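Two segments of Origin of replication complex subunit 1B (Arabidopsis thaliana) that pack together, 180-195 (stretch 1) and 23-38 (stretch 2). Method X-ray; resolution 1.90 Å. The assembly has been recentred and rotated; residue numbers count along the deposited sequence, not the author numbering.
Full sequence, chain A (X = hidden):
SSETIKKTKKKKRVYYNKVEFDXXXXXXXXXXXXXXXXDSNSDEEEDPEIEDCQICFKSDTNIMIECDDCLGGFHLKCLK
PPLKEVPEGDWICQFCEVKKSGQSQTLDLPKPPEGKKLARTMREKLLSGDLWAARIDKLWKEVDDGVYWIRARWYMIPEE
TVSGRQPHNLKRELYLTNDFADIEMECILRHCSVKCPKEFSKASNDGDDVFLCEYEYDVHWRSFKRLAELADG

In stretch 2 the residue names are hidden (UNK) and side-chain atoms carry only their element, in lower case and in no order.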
# COMPACT_ATOMS: atom_id res chain seq x y z
N PHE A 180 -18.26 -1.75 1.59
CA PHE A 180 -17.91 -2.99 2.27
C PHE A 180 -18.29 -4.21 1.42
O PHE A 180 -19.21 -4.14 0.61
CB PHE A 180 -18.64 -3.10 3.61
CG PHE A 180 -18.27 -2.04 4.61
CD1 PHE A 180 -18.82 -0.77 4.53
CD2 PHE A 180 -17.39 -2.32 5.64
CE1 PHE A 180 -18.50 0.20 5.46
CE2 PHE A 180 -17.07 -1.35 6.58
CZ PHE A 180 -17.62 -0.09 6.48
N ALA A 181 -17.59 -5.32 1.64
CA ALA A 181 -17.91 -6.56 0.94
C ALA A 181 -17.45 -7.79 1.72
O ALA A 181 -16.46 -7.74 2.44
CB ALA A 181 -17.29 -6.56 -0.45
N ASP A 182 -18.19 -8.88 1.55
CA ASP A 182 -17.78 -10.17 2.09
C ASP A 182 -16.78 -10.81 1.14
O ASP A 182 -17.06 -10.99 -0.04
CB ASP A 182 -18.98 -11.09 2.29
CG ASP A 182 -19.96 -10.57 3.32
OD1 ASP A 182 -19.64 -9.57 4.00
OD2 ASP A 182 -21.05 -11.16 3.46
N ILE A 183 -15.60 -11.13 1.68
CA ILE A 183 -14.50 -11.65 0.89
C ILE A 183 -13.90 -12.86 1.59
O ILE A 183 -13.65 -12.82 2.79
CB ILE A 183 -13.40 -10.58 0.72
CG1 ILE A 183 -13.92 -9.39 -0.09
CG2 ILE A 183 -12.16 -11.17 0.07
CD1 ILE A 183 -14.04 -9.65 -1.57
N GLU A 184 -13.67 -13.94 0.85
CA GLU A 184 -13.03 -15.12 1.42
C GLU A 184 -11.59 -14.78 1.81
O GLU A 184 -10.90 -14.07 1.08
CB GLU A 184 -13.05 -16.27 0.42
CG GLU A 184 -14.43 -16.82 0.14
CD GLU A 184 -14.53 -17.47 -1.23
OE1 GLU A 184 -15.04 -18.61 -1.32
OE2 GLU A 184 -14.10 -16.84 -2.22
N MET A 185 -11.15 -15.28 2.96
CA MET A 185 -9.79 -15.01 3.43
C MET A 185 -8.74 -15.55 2.46
O MET A 185 -7.60 -15.08 2.43
CB MET A 185 -9.56 -15.60 4.83
CG MET A 185 -10.29 -14.85 5.94
SD MET A 185 -9.64 -15.25 7.57
CE MET A 185 -8.08 -14.37 7.54
N GLU A 186 -9.14 -16.53 1.65
CA GLU A 186 -8.29 -17.08 0.61
C GLU A 186 -7.90 -16.01 -0.42
O GLU A 186 -6.88 -16.12 -1.09
CB GLU A 186 -9.01 -18.23 -0.09
CG GLU A 186 -8.18 -18.97 -1.13
CD GLU A 186 -9.00 -19.95 -1.94
OE1 GLU A 186 -10.06 -20.39 -1.45
OE2 GLU A 186 -8.59 -20.27 -3.08
N CYS A 187 -8.71 -14.96 -0.51
CA CYS A 187 -8.47 -13.88 -1.47
C CYS A 187 -7.47 -12.84 -0.96
O CYS A 187 -7.05 -11.96 -1.72
CB CYS A 187 -9.78 -13.20 -1.86
SG CYS A 187 -10.94 -14.30 -2.70
N ILE A 188 -7.11 -12.92 0.31
CA ILE A 188 -6.12 -12.02 0.88
C ILE A 188 -4.73 -12.40 0.38
O ILE A 188 -4.35 -13.56 0.44
CB ILE A 188 -6.11 -12.07 2.42
CG1 ILE A 188 -7.44 -11.57 2.98
CG2 ILE A 188 -4.94 -11.27 2.98
CD1 ILE A 188 -7.59 -11.79 4.48
N LEU A 189 -3.98 -11.42 -0.11
CA LEU A 189 -2.62 -11.66 -0.56
C LEU A 189 -1.66 -11.60 0.62
O LEU A 189 -1.07 -12.62 1.00
CB LEU A 189 -2.22 -10.65 -1.65
CG LEU A 189 -2.94 -10.83 -2.98
CD1 LEU A 189 -2.59 -9.71 -3.95
CD2 LEU A 189 -2.60 -12.19 -3.59
N ARG A 190 -1.50 -10.42 1.19
CA ARG A 190 -0.70 -10.25 2.41
C ARG A 190 -0.98 -8.88 3.01
O ARG A 190 -1.68 -8.06 2.42
CB ARG A 190 0.79 -10.42 2.12
CG ARG A 190 1.31 -9.61 0.94
CD ARG A 190 2.78 -9.92 0.66
NE ARG A 190 3.35 -9.07 -0.38
CZ ARG A 190 3.79 -7.83 -0.18
NH1 ARG A 190 3.72 -7.30 1.03
NH2 ARG A 190 4.29 -7.13 -1.19
N HIS A 191 -0.42 -8.64 4.20
CA HIS A 191 -0.60 -7.35 4.87
C HIS A 191 0.07 -6.21 4.13
O HIS A 191 1.11 -6.39 3.48
CB HIS A 191 -0.04 -7.40 6.30
CG HIS A 191 -0.90 -8.15 7.27
ND1 HIS A 191 -0.72 -9.48 7.55
CD2 HIS A 191 -1.94 -7.74 8.03
CE1 HIS A 191 -1.61 -9.87 8.45
NE2 HIS A 191 -2.37 -8.83 8.76
N CYS A 192 -0.53 -5.03 4.22
CA CYS A 192 0.19 -3.79 3.94
C CYS A 192 0.08 -2.94 5.20
O CYS A 192 -0.57 -3.33 6.16
CB CYS A 192 -0.38 -3.07 2.71
SG CYS A 192 -2.13 -2.60 2.80
N SER A 193 0.74 -1.78 5.21
CA SER A 193 0.70 -0.93 6.39
C SER A 193 0.20 0.47 6.04
O SER A 193 0.89 1.23 5.36
CB SER A 193 2.07 -0.87 7.06
OG SER A 193 1.96 -0.31 8.36
N VAL A 194 -0.99 0.80 6.51
CA VAL A 194 -1.60 2.09 6.21
C VAL A 194 -1.46 3.03 7.40
O VAL A 194 -1.92 2.71 8.50
CB VAL A 194 -3.08 1.94 5.83
CG1 VAL A 194 -3.68 3.29 5.53
CG2 VAL A 194 -3.22 1.01 4.63
N LYS A 195 -0.83 4.17 7.18
CA LYS A 195 -0.49 5.08 8.27
C LYS A 195 -1.36 6.33 8.28
O LYS A 195 -1.69 6.87 7.23
CB LYS A 195 0.98 5.51 8.15
CG LYS A 195 1.97 4.36 8.07
CD LYS A 195 2.06 3.61 9.39
CE LYS A 195 3.10 2.51 9.33
NZ LYS A 195 3.20 1.77 10.62
N UNK A 23 -0.95 -19.89 8.57
CA UNK A 23 0.15 -19.52 9.45
C UNK A 23 0.40 -18.01 9.56
O UNK A 23 1.44 -17.58 10.06
c UNK A 23 2.62 -22.45 8.71
o UNK A 23 3.62 -21.75 8.48
c UNK A 23 1.32 -21.76 9.05
c UNK A 23 1.45 -20.25 9.06
o UNK A 23 2.63 -23.70 8.66
N UNK A 24 -0.56 -17.21 9.11
CA UNK A 24 -0.49 -15.76 9.30
C UNK A 24 -1.66 -15.27 10.15
O UNK A 24 -2.81 -15.63 9.91
c UNK A 24 -0.49 -15.00 7.96
o UNK A 24 0.63 -15.40 7.18
c UNK A 24 -0.42 -13.50 8.21
N UNK A 25 -1.35 -14.45 11.15
CA UNK A 25 -2.36 -13.91 12.05
C UNK A 25 -3.03 -12.68 11.45
O UNK A 25 -2.36 -11.71 11.11
c UNK A 25 -1.73 -13.58 13.40
o UNK A 25 -2.05 -14.11 16.43
o UNK A 25 -1.72 -11.94 16.32
c UNK A 25 -2.11 -13.01 15.83
c UNK A 25 -2.69 -12.99 14.42
N UNK A 26 -4.35 -12.73 11.33
CA UNK A 26 -5.12 -11.58 10.86
C UNK A 26 -6.05 -11.10 11.97
O UNK A 26 -6.67 -11.90 12.66
c UNK A 26 -3.87 -11.57 6.45
c UNK A 26 -5.93 -11.94 9.61
c UNK A 26 -3.50 -12.87 6.20
c UNK A 26 -4.65 -11.27 7.55
c UNK A 26 -4.70 -13.57 8.15
c UNK A 26 -3.91 -13.88 7.05
c UNK A 26 -5.08 -12.27 8.41
N UNK A 27 -6.12 -9.78 12.13
CA UNK A 27 -6.86 -9.18 13.23
C UNK A 27 -7.74 -8.05 12.72
O UNK A 27 -7.40 -7.40 11.73
c UNK A 27 -5.51 -7.86 16.65
o UNK A 27 -5.93 -7.48 17.76
c UNK A 27 -5.88 -8.67 14.28
o UNK A 27 -4.30 -8.09 16.41
c UNK A 27 -6.51 -8.06 15.52
N UNK A 28 -8.88 -7.82 13.37
CA UNK A 28 -9.73 -6.68 13.05
C UNK A 28 -8.90 -5.41 13.08
O UNK A 28 -8.18 -5.15 14.05
c UNK A 28 -11.84 -7.76 13.92
c UNK A 28 -12.96 -7.76 14.94
c UNK A 28 -11.67 -5.26 13.79
c UNK A 28 -10.90 -6.55 14.03
N UNK A 29 -8.98 -4.62 12.02
CA UNK A 29 -8.24 -3.38 11.93
C UNK A 29 -6.99 -3.50 11.09
O UNK A 29 -6.37 -2.49 10.73
N UNK A 30 -6.60 -4.73 10.76
CA UNK A 30 -5.47 -4.96 9.86
C UNK A 30 -5.78 -4.42 8.47
O UNK A 30 -6.94 -4.38 8.06
c UNK A 30 -5.14 -6.45 9.75
o UNK A 30 -4.08 -8.19 10.97
c UNK A 30 -4.37 -6.98 10.95
o UNK A 30 -4.04 -6.18 11.85
N UNK A 31 -4.74 -4.02 7.75
CA UNK A 31 -4.85 -3.62 6.36
C UNK A 31 -4.21 -4.70 5.48
O UNK A 31 -3.13 -5.20 5.81
o UNK A 31 -4.05 -0.52 7.76
c UNK A 31 -4.17 -2.27 6.14
o UNK A 31 -6.02 -0.96 6.88
c UNK A 31 -4.79 -1.17 6.98
N UNK A 32 -4.87 -5.06 4.38
CA UNK A 32 -4.39 -6.14 3.52
C UNK A 32 -4.57 -5.83 2.04
O UNK A 32 -5.49 -5.11 1.65
c UNK A 32 -4.68 -8.07 5.15
c UNK A 32 -5.13 -7.47 3.82
c UNK A 32 -6.63 -7.27 3.80
N UNK A 33 -3.68 -6.39 1.22
CA UNK A 33 -3.88 -6.43 -0.23
C UNK A 33 -4.87 -7.55 -0.52
O UNK A 33 -4.81 -8.62 0.09
o UNK A 33 1.52 -2.84 -0.94
c UNK A 33 -2.58 -6.75 -0.96
c UNK A 33 -1.51 -5.69 -0.94
c UNK A 33 0.52 -3.78 -0.95
c UNK A 33 -0.65 -3.54 -1.64
c UNK A 33 0.69 -4.96 -0.26
c UNK A 33 -0.31 -5.91 -0.26
c UNK A 33 -1.66 -4.50 -1.64
N UNK A 34 -5.77 -7.31 -1.48
CA UNK A 34 -6.76 -8.32 -1.85
C UNK A 34 -6.84 -8.54 -3.36
O UNK A 34 -6.84 -7.59 -4.15
c UNK A 34 -9.19 -9.02 -1.73
c UNK A 34 -8.17 -7.96 -1.32
c UNK A 34 -8.15 -7.81 0.20
N UNK A 35 -6.90 -9.81 -3.75
CA UNK A 35 -7.17 -10.19 -5.12
C UNK A 35 -8.54 -10.85 -5.17
O UNK A 35 -8.69 -12.01 -4.78
n UNK A 35 -6.29 -12.44 -10.06
c UNK A 35 -6.10 -11.17 -5.62
c UNK A 35 -5.58 -11.37 -9.29
c UNK A 35 -6.36 -10.84 -8.09
c UNK A 35 -6.41 -11.83 -6.96
N UNK A 36 -9.54 -10.11 -5.63
CA UNK A 36 -10.91 -10.62 -5.64
C UNK A 36 -11.11 -11.72 -6.69
O UNK A 36 -10.40 -11.77 -7.70
c UNK A 36 -12.97 -7.37 -4.94
n UNK A 36 -15.38 -5.92 -4.77
c UNK A 36 -15.41 -7.24 -4.64
n UNK A 36 -16.57 -7.86 -4.43
c UNK A 36 -11.91 -9.47 -5.86
c UNK A 36 -11.85 -8.39 -4.79
n UNK A 36 -14.29 -7.95 -4.72
N UNK A 37 -12.08 -12.59 -6.44
CA UNK A 37 -12.38 -13.72 -7.33
C UNK A 37 -12.64 -13.27 -8.76
O UNK A 37 -12.24 -13.94 -9.71
n UNK A 37 -12.34 -17.23 -4.55
c UNK A 37 -12.28 -16.25 -5.63
c UNK A 37 -13.59 -14.49 -6.82
n UNK A 37 -11.54 -18.96 -3.28
n UNK A 37 -10.28 -18.14 -5.01
c UNK A 37 -11.39 -18.11 -4.28
c UNK A 37 -13.38 -15.22 -5.51
N UNK A 38 -13.31 -12.13 -8.89
CA UNK A 38 -13.76 -11.65 -10.19
C UNK A 38 -12.67 -10.92 -10.96
O UNK A 38 -12.84 -10.61 -12.14
o UNK A 38 -17.05 -11.68 -7.11
c UNK A 38 -16.06 -11.35 -7.79
c UNK A 38 -14.99 -10.75 -10.02
c UNK A 38 -16.17 -11.40 -9.31
o UNK A 38 -14.99 -10.96 -7.28
O HOH W 1 -2.04 -4.18 8.57
O HOH W 2 -1.91 -1.06 8.82

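Position 23 carries three carbons, the third bearing two oxygens: a carboxylate on a two-carbon stem, out of reach of stretch 1, hence Glu23. At position 24 one carbon holds one oxygen and one carbon; the methyl lies 3.8 Å from His191 CE1, and the branch identifies Thr24. Position 25 again has three carbons ending in two oxygens and points away; it is Glu25, whose backbone O approaches His191 CE1 at 3.3 Å, near the plane of the imidazole.

Position 26 is one carbon followed by a six-carbon ring without oxygen, so Phe26. Its CE1 lies 3.6 Å from Ile188 CG2 and its CD2 3.5 Å from Met185 CE. The ring runs nearly parallel to that of His191 (planes at 17°, centroids 4.7 Å apart), but the two are slid apart and barely overlap.

Position 27 repeats the three-carbon carboxylate, directed away: Glu27. Position 28 has four carbons, forked at the first with one arm two carbons long, which is Ile28, out of reach. Position 29 has no side-chain atoms, and its phi of 101° would jam a CB against the preceding carbonyl O; Gly29 fits this type II turn, which runs from 27 to 30.

Position 30 has two carbons, the second with two oxygens: Asp30. Its OD2 accepts from Glu27 N (2.8 Å), within the turn, and from His191 NE2 (2.9 Å), across the contact. The same two-carbon carboxylate at 31 gives Asp31. Water 2 donates to its OD2 at 2.4 Å and accepts from Val194 N at 3.1 Å, bridging the stretches.

Position 32 has one carbon carrying two others, so Val32; its CG1 sits over one face of the His191 ring and 3.9 Å from Ile188 CG2. Position 33 is a six-carbon ring bearing an oxygen, Tyr33. Cys192 CB lies over its face, 4.0 Å from the centroid. Position 34 has the three-carbon fork of Val34, whose CG1 is 4.1 Å from Ile183 CG2.

At 35 four carbons in a row end in nitrogen: Lys35, poorly ordered, its end leading away. Positions 36 and 37 each have three carbons, a nitrogen, then a carbon with two more nitrogens. Arg36 brings NE to 3.6 Å from Ile183 CD1, with no polar partner for that atom. Arg37, though poorly ordered, forms salt bridges from NE to Glu184 OE2 (2.9 Å) and from NH2 to Glu186 OE1 (2.8 Å). Position 38, a three-carbon carboxylate, is Glu38, without contact.

The contact rests on antiparallel strand pairing: Lys35 N to Cys187 O (3.0 Å), Leu189 N to Tyr33 O (2.9 Å) and Tyr33 N to Arg190 O (2.9 Å). Between Ile188 and His191 the register shifts by one, a beta bulge. Ile188 and Val34 share one face of the sheet. The imidazole of His191 ties the strand to the turn through Asp30, while Arg37 adds charged pairing beyond the other end of strand 31-34.

Stretch 2 (23-38) ETEFEIGDDVYVKRRE
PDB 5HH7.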